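Local coordinates for glutamate ABC superfamily ATP binding cassette transporter, binding protein (Enterococcus faecium DO, PDB 5EYF) that binds glutamate and probably delivers it to an ABC transporter for uptake into the cell, at residues 91-95 and 96-100; 47-50 and 51-55. All coordinates share one frame; numbering follows the deposited sequence.

Contact 1 of 2, residues 91-95 and 96-100; sequences ERKKQ and VDFSD. With GLU (glutamic acid), chain E.
Arg92 and Phe98 meet where the short helix 90-93 gives way to strand 96-98. CB of Arg92 lies in the plane of the Phe98 ring, at its edge, 3.7 Å from CE2. From there the arginine chain runs out straight, chi2 171° and chi3 179°, and carries the guanidinium away from the ring to the bound glutamate. NH1 donates to O of the ligand at 2.7 Å, nearly linear at 170°, and NH2 to OXT at 2.8 Å, a two-pronged grip on the alpha-carboxylate with its carbon in the guanidinium plane. NH1 also bonds Thr87 O. CG of Lys93 reaches the same ring edge, 3.7 Å from CD2, before its amine leaves for Glu245 O of the second subunit. CG2 of Val96 lies above one ring face, offset toward the rim. The turn itself is held by Arg92 O, which accepts from Val96 N at 3.0 Å and from Gln95 N at 2.8 Å. Arg92 is one of the glutamate-binding residues of this family 3 solute-binding protein. With its CB held at the Phe98 edge, its two N-H donors meet the two carboxylate oxygens one to one, and charge attraction probably adds to these bonds.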
ATOM      1  N   GLU B  91      14.295  -8.172  -0.309  0.60 23.64           N
ATOM      2  CA  GLU B  91      15.520  -8.468   0.432  0.60 25.63           C
ATOM      3  C   GLU B  91      15.230  -9.279   1.693  0.60 23.37           C
ATOM      4  O   GLU B  91      16.017 -10.156   2.073  0.60 23.76           O
ATOM      5  CB  GLU B  91      16.224  -7.156   0.759  0.60 28.79           C
ATOM      6  CG  GLU B  91      16.329  -6.230  -0.472  0.60 31.03           C
ATOM      7  CD  GLU B  91      15.239  -5.146  -0.535  0.60 30.64           C
ATOM      8  OE1 GLU B  91      15.397  -4.142   0.200  0.60 33.67           O
ATOM      9  OE2 GLU B  91      14.246  -5.287  -1.306  0.60 24.10           O
ATOM     10  N   ARG B  92      14.116  -8.986   2.370  1.00 22.05           N
ATOM     11  CA  ARG B  92      13.711  -9.776   3.520  1.00 22.30           C
ATOM     12  C   ARG B  92      13.177 -11.137   3.112  1.00 22.63           C
ATOM     13  O   ARG B  92      13.327 -12.111   3.870  1.00 23.67           O
ATOM     14  CB  ARG B  92      12.684  -8.992   4.318  1.00 21.45           C
ATOM     15  CG  ARG B  92      13.339  -7.873   5.141  1.00 21.95           C
ATOM     16  CD  ARG B  92      12.332  -6.938   5.773  1.00 21.37           C
ATOM     17  NE  ARG B  92      12.976  -5.891   6.577  1.00 23.14           N
ATOM     18  CZ  ARG B  92      12.311  -4.947   7.240  1.00 21.18           C
ATOM     19  NH1 ARG B  92      10.973  -4.937   7.201  1.00 18.90           N
ATOM     20  NH2 ARG B  92      12.966  -4.049   7.982  1.00 23.17           N
ATOM     21  N   LYS B  93      12.582 -11.230   1.911  1.00 23.60           N
ATOM     22  CA  LYS B  93      12.095 -12.512   1.418  1.00 24.18           C
ATOM     23  C   LYS B  93      13.223 -13.512   1.174  1.00 25.44           C
ATOM     24  O   LYS B  93      12.959 -14.709   1.051  1.00 26.93           O
ATOM     25  CB  LYS B  93      11.250 -12.285   0.159  1.00 23.20           C
ATOM     26  CG  LYS B  93       9.912 -11.600   0.506  1.00 23.99           C
ATOM     27  CD  LYS B  93       9.047 -11.307  -0.700  1.00 27.07           C
ATOM     28  CE  LYS B  93       8.682 -12.575  -1.421  1.00 32.62           C
ATOM     29  NZ  LYS B  93       7.553 -12.419  -2.382  1.00 35.38           N
ATOM     30  N   LYS B  94      14.479 -13.064   1.124  1.00 25.98           N
ATOM     31  CA  LYS B  94      15.573 -14.023   1.140  1.00 26.90           C
ATOM     32  C   LYS B  94      15.715 -14.719   2.484  1.00 27.22           C
ATOM     33  O   LYS B  94      16.257 -15.831   2.537  1.00 28.10           O
ATOM     34  CB  LYS B  94      16.887 -13.319   0.807  1.00 29.03           C
ATOM     35  CG  LYS B  94      16.793 -12.479  -0.429  1.00 31.86           C
ATOM     36  CD  LYS B  94      16.432 -13.318  -1.601  1.00 35.56           C
ATOM     37  CE  LYS B  94      16.702 -12.560  -2.879  1.00 39.65           C
ATOM     38  NZ  LYS B  94      15.982 -13.166  -4.026  1.00 42.05           N
ATOM     39  N   GLN B  95      15.255 -14.073   3.558  0.61 26.35           N
ATOM     40  CA  GLN B  95      15.451 -14.513   4.934  0.61 27.50           C
ATOM     41  C   GLN B  95      14.231 -15.216   5.512  0.61 27.07           C
ATOM     42  O   GLN B  95      14.380 -16.149   6.316  0.61 27.71           O
ATOM     43  CB  GLN B  95      15.800 -13.306   5.826  0.61 29.36           C
ATOM     44  CG  GLN B  95      17.090 -12.535   5.441  0.61 32.71           C
ATOM     45  CD  GLN B  95      17.290 -11.246   6.247  0.61 35.37           C
ATOM     46  OE1 GLN B  95      17.899 -11.253   7.324  0.61 37.63           O
ATOM     47  NE2 GLN B  95      16.778 -10.133   5.722  0.61 36.54           N
ATOM     48  N   VAL B  96      13.025 -14.779   5.133  1.00 24.87           N
ATOM     49  CA  VAL B  96      11.781 -15.256   5.720  1.00 22.84           C
ATOM     50  C   VAL B  96      10.735 -15.392   4.618  1.00 21.95           C
ATOM     51  O   VAL B  96      10.890 -14.879   3.509  1.00 23.32           O
ATOM     52  CB  VAL B  96      11.267 -14.299   6.824  1.00 22.38           C
ATOM     53  CG1 VAL B  96      12.346 -14.020   7.887  1.00 23.89           C
ATOM     54  CG2 VAL B  96      10.763 -12.986   6.215  1.00 22.66           C
ATOM     55  N   ASP B  97       9.678 -16.126   4.923  1.00 21.28           N
ATOM     56  CA  ASP B  97       8.464 -16.067   4.131  1.00 21.32           C
ATOM     57  C   ASP B  97       7.530 -15.067   4.791  1.00 19.74           C
ATOM     58  O   ASP B  97       7.602 -14.831   6.003  1.00 21.73           O
ATOM     59  CB  ASP B  97       7.787 -17.432   4.039  1.00 23.35           C
ATOM     60  CG  ASP B  97       8.494 -18.390   3.097  1.00 24.73           C
ATOM     61  OD1 ASP B  97       9.319 -17.937   2.261  1.00 25.78           O
ATOM     62  OD2 ASP B  97       8.189 -19.617   3.188  1.00 24.54           O
ATOM     63  N   PHE B  98       6.642 -14.477   3.998  1.00 18.21           N
ATOM     64  CA  PHE B  98       5.676 -13.528   4.530  1.00 16.39           C
ATOM     65  C   PHE B  98       4.250 -13.963   4.227  1.00 15.26           C
ATOM     66  O   PHE B  98       3.958 -14.451   3.123  1.00 18.25           O
ATOM     67  CB  PHE B  98       5.858 -12.134   3.913  1.00 15.93           C
ATOM     68  CG  PHE B  98       7.013 -11.336   4.486  1.00 17.22           C
ATOM     69  CD1 PHE B  98       6.887 -10.713   5.708  1.00 18.01           C
ATOM     70  CD2 PHE B  98       8.175 -11.131   3.739  1.00 18.23           C
ATOM     71  CE1 PHE B  98       7.910  -9.937   6.230  1.00 18.75           C
ATOM     72  CE2 PHE B  98       9.214 -10.343   4.243  1.00 19.85           C
ATOM     73  CZ  PHE B  98       9.079  -9.738   5.488  1.00 18.74           C
ATOM     74  N   SER B  99       3.356 -13.714   5.185  1.00 14.55           N
ATOM     75  CA  SER B  99       1.921 -13.795   4.925  1.00 14.08           C
ATOM     76  C   SER B  99       1.482 -12.716   3.927  1.00 14.93           C
ATOM     77  O   SER B  99       2.232 -11.794   3.553  1.00 14.73           O
ATOM     78  CB  SER B  99       1.114 -13.583   6.202  1.00 15.13           C
ATOM     79  OG  SER B  99       1.178 -12.211   6.625  1.00 14.72           O
ATOM     80  N   ASP B 100       0.213 -12.818   3.557  1.00 15.11           N
ATOM     81  CA  ASP B 100      -0.479 -11.699   2.921  1.00 12.95           C
ATOM     82  C   ASP B 100      -0.354 -10.426   3.763  1.00 12.27           C
ATOM     83  O   ASP B 100      -0.243 -10.466   5.004  1.00 13.57           O
ATOM     84  CB  ASP B 100      -1.963 -12.046   2.736  1.00 16.40           C
ATOM     85  CG  ASP B 100      -2.181 -13.184   1.762  1.00 21.91           C
ATOM     86  OD1 ASP B 100      -1.354 -13.388   0.859  1.00 27.40           O
ATOM     87  OD2 ASP B 100      -3.227 -13.842   1.864  1.00 25.35           O
TER
HETATM   88  N   GLU E 301       7.929  -1.059   8.830  1.00 19.56           N
HETATM   89  CA  GLU E 301       9.338  -0.640   8.771  1.00 20.28           C
HETATM   90  C   GLU E 301      10.252  -1.857   8.717  1.00 21.40           C
HETATM   91  O   GLU E 301       9.791  -3.005   8.758  1.00 19.80           O
HETATM   92  CB  GLU E 301       9.715   0.265   9.960  1.00 21.92           C
HETATM   93  CG  GLU E 301       9.244  -0.235  11.326  1.00 22.94           C
HETATM   94  CD  GLU E 301      10.024  -1.430  11.866  1.00 24.08           C
HETATM   95  OE1 GLU E 301       9.430  -2.197  12.630  1.00 23.07           O
HETATM   96  OE2 GLU E 301      11.243  -1.568  11.610  1.00 25.23           O
HETATM   97  OXT GLU E 301      11.487  -1.719   8.609  1.00 25.38           O

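Contact 2 of 2, residues 47-50 and 51-55; sequences KAIT and KKILG
Ile49 and Ile53, one turn apart on helix 41-54, lie side by side and point the same way, CG2 of Ile49 3.6 Å from CD1 of Ile53. This is the close-packed face: Ile49 also touches Trp19, and Ile53 touches Ile17, both on strand 16-21. OG1 of Thr50 lies beside the backbone N (chi1 -56°), which puts CG2 anti to that N and 3.8 Å from CD1 of Leu54. There OG1 bonds Ala46 O one turn back, so the buried hydroxyl is satisfied. The helix packs on the parallel sheet of strands 59-64, 16-21 and 81-82 in one lobe of the periplasmic-binding-protein fold, its alpha-helical i to i+4 bonds running to the end, Ile53 N to Ile49 O and Leu54 N to Thr50 O both at 2.9 Å. Gly55, with a positive phi of 91°, then breaks the helical path. Lys47 and Lys51 make up the exposed side. In Lys51 and Lys52 a chi1 of -65° lays CG 3.4 Å from a carbonyl oxygen of the preceding turn, Lys47 O and Ala48 O respectively. A bend at chi2 then turns each chain onward, Lys51 NZ to Asp56 O and Lys52 NZ, facing helix 209-225, to a salt bridge with Asp225.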
ATOM      1  N   LYS B  47      -3.716 -12.723  18.161  1.00 18.05           N
ATOM      2  CA  LYS B  47      -4.681 -13.507  18.938  1.00 18.52           C
ATOM      3  C   LYS B  47      -5.784 -14.056  18.039  1.00 18.09           C
ATOM      4  O   LYS B  47      -6.173 -15.227  18.164  1.00 18.86           O
ATOM      5  CB  LYS B  47      -5.269 -12.653  20.060  1.00 19.19           C
ATOM      6  CG  LYS B  47      -4.255 -12.266  21.125  1.00 21.13           C
ATOM      7  CD  LYS B  47      -4.864 -11.335  22.130  1.00 23.12           C
ATOM      8  CE  LYS B  47      -3.919 -11.095  23.268  1.00 25.15           C
ATOM      9  NZ  LYS B  47      -4.608 -10.416  24.411  1.00 27.02           N
ATOM     10  N   ALA B  48      -6.299 -13.228  17.129  1.00 17.30           N
ATOM     11  CA  ALA B  48      -7.373 -13.680  16.253  1.00 16.78           C
ATOM     12  C   ALA B  48      -6.903 -14.797  15.321  1.00 16.17           C
ATOM     13  O   ALA B  48      -7.644 -15.755  15.062  1.00 16.40           O
ATOM     14  CB  ALA B  48      -7.912 -12.492  15.455  1.00 16.65           C
ATOM     15  N   ILE B  49      -5.671 -14.702  14.810  1.00 15.45           N
ATOM     16  CA  ILE B  49      -5.157 -15.747  13.939  1.00 14.97           C
ATOM     17  C   ILE B  49      -5.018 -17.039  14.709  1.00 16.41           C
ATOM     18  O   ILE B  49      -5.370 -18.117  14.213  1.00 17.72           O
ATOM     19  CB  ILE B  49      -3.804 -15.323  13.345  1.00 14.59           C
ATOM     20  CG1 ILE B  49      -4.035 -14.208  12.333  1.00 13.94           C
ATOM     21  CG2 ILE B  49      -3.103 -16.517  12.690  1.00 16.71           C
ATOM     22  CD1 ILE B  49      -2.735 -13.582  11.850  1.00 14.39           C
ATOM     23  N   THR B  50      -4.487 -16.949  15.924  1.00 16.78           N
ATOM     24  CA  THR B  50      -4.316 -18.140  16.732  1.00 18.64           C
ATOM     25  C   THR B  50      -5.643 -18.849  16.969  1.00 19.59           C
ATOM     26  O   THR B  50      -5.716 -20.087  16.915  1.00 21.00           O
ATOM     27  CB  THR B  50      -3.667 -17.763  18.058  1.00 18.55           C
ATOM     28  OG1 THR B  50      -2.433 -17.088  17.784  1.00 20.06           O
ATOM     29  CG2 THR B  50      -3.333 -19.046  18.831  1.00 19.30           C
ATOM     30  N   LYS B  51      -6.714 -18.090  17.193  1.00 18.71           N
ATOM     31  CA  LYS B  51      -8.007 -18.750  17.387  1.00 20.77           C
ATOM     32  C   LYS B  51      -8.521 -19.397  16.098  1.00 20.26           C
ATOM     33  O   LYS B  51      -9.193 -20.442  16.151  1.00 20.34           O
ATOM     34  CB  LYS B  51      -9.030 -17.751  17.938  1.00 23.52           C
ATOM     35  CG  LYS B  51      -8.703 -17.222  19.343  1.00 26.13           C
ATOM     36  CD  LYS B  51      -8.567 -18.349  20.372  1.00 28.51           C
ATOM     37  CE  LYS B  51      -8.573 -17.790  21.804  1.00 30.25           C
ATOM     38  NZ  LYS B  51      -8.198 -18.797  22.853  1.00 30.11           N
ATOM     39  N   LYS B  52      -8.243 -18.799  14.938  1.00 20.43           N
ATOM     40  CA  LYS B  52      -8.609 -19.452  13.682  1.00 20.63           C
ATOM     41  C   LYS B  52      -7.825 -20.746  13.482  1.00 20.57           C
ATOM     42  O   LYS B  52      -8.383 -21.756  13.033  1.00 22.45           O
ATOM     43  CB  LYS B  52      -8.369 -18.509  12.493  1.00 20.53           C
ATOM     44  CG  LYS B  52      -9.238 -17.249  12.457  1.00 20.73           C
ATOM     45  CD  LYS B  52     -10.722 -17.565  12.474  1.00 22.03           C
ATOM     46  CE  LYS B  52     -11.521 -16.333  12.084  1.00 23.39           C
ATOM     47  NZ  LYS B  52     -12.975 -16.622  12.331  1.00 24.83           N
ATOM     48  N   ILE B  53      -6.522 -20.736  13.777  1.00 21.00           N
ATOM     49  CA  ILE B  53      -5.698 -21.899  13.467  1.00 21.53           C
ATOM     50  C   ILE B  53      -5.983 -23.028  14.442  1.00 23.03           C
ATOM     51  O   ILE B  53      -6.203 -24.183  14.044  1.00 24.72           O
ATOM     52  CB  ILE B  53      -4.204 -21.513  13.472  1.00 19.79           C
ATOM     53  CG1 ILE B  53      -3.933 -20.471  12.394  1.00 20.85           C
ATOM     54  CG2 ILE B  53      -3.292 -22.770  13.328  1.00 20.30           C
ATOM     55  CD1 ILE B  53      -2.456 -20.041  12.323  1.00 20.43           C
ATOM     56  N   LEU B  54      -5.974 -22.713  15.737  1.00 22.39           N
ATOM     57  CA  LEU B  54      -6.058 -23.714  16.784  1.00 23.56           C
ATOM     58  C   LEU B  54      -7.462 -23.902  17.322  1.00 24.65           C
ATOM     59  O   LEU B  54      -7.707 -24.882  18.035  1.00 26.90           O
ATOM     60  CB  LEU B  54      -5.139 -23.325  17.942  1.00 23.62           C
ATOM     61  CG  LEU B  54      -3.658 -23.175  17.596  1.00 24.04           C
ATOM     62  CD1 LEU B  54      -2.842 -22.859  18.861  1.00 23.75           C
ATOM     63  CD2 LEU B  54      -3.130 -24.446  16.893  1.00 24.32           C
ATOM     64  N   GLY B  55      -8.372 -22.995  17.029  1.00 24.85           N
ATOM     65  CA  GLY B  55      -9.699 -23.077  17.595  1.00 24.78           C
ATOM     66  C   GLY B  55      -9.816 -22.310  18.894  1.00 27.74           C
ATOM     67  O   GLY B  55      -8.888 -21.634  19.356  1.00 27.10           O
TER

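How the contacts relate
Contacts 1 and 2 follow each other along the chain, with centres about 22 Å apart and nearest atoms about 7 Å apart, and do not touch. Both are local, but one is a helix-to-strand turn and the other the last turns of a helix. Contact 2 is partly buried, with an apolar face on strand 16-21; contact 1 is a surface contact whose single buried touching residue is Val96. Helix 209-225 is their common neighbour, met by Asp97 and Ser99 in contact 1 and by Ala48, Ile49 and Lys52 in contact 2. Arg92 in contact 1 bonds the ligand; in contact 2, away from the annotated sites, Lys52 ties its helix to helix 209-225.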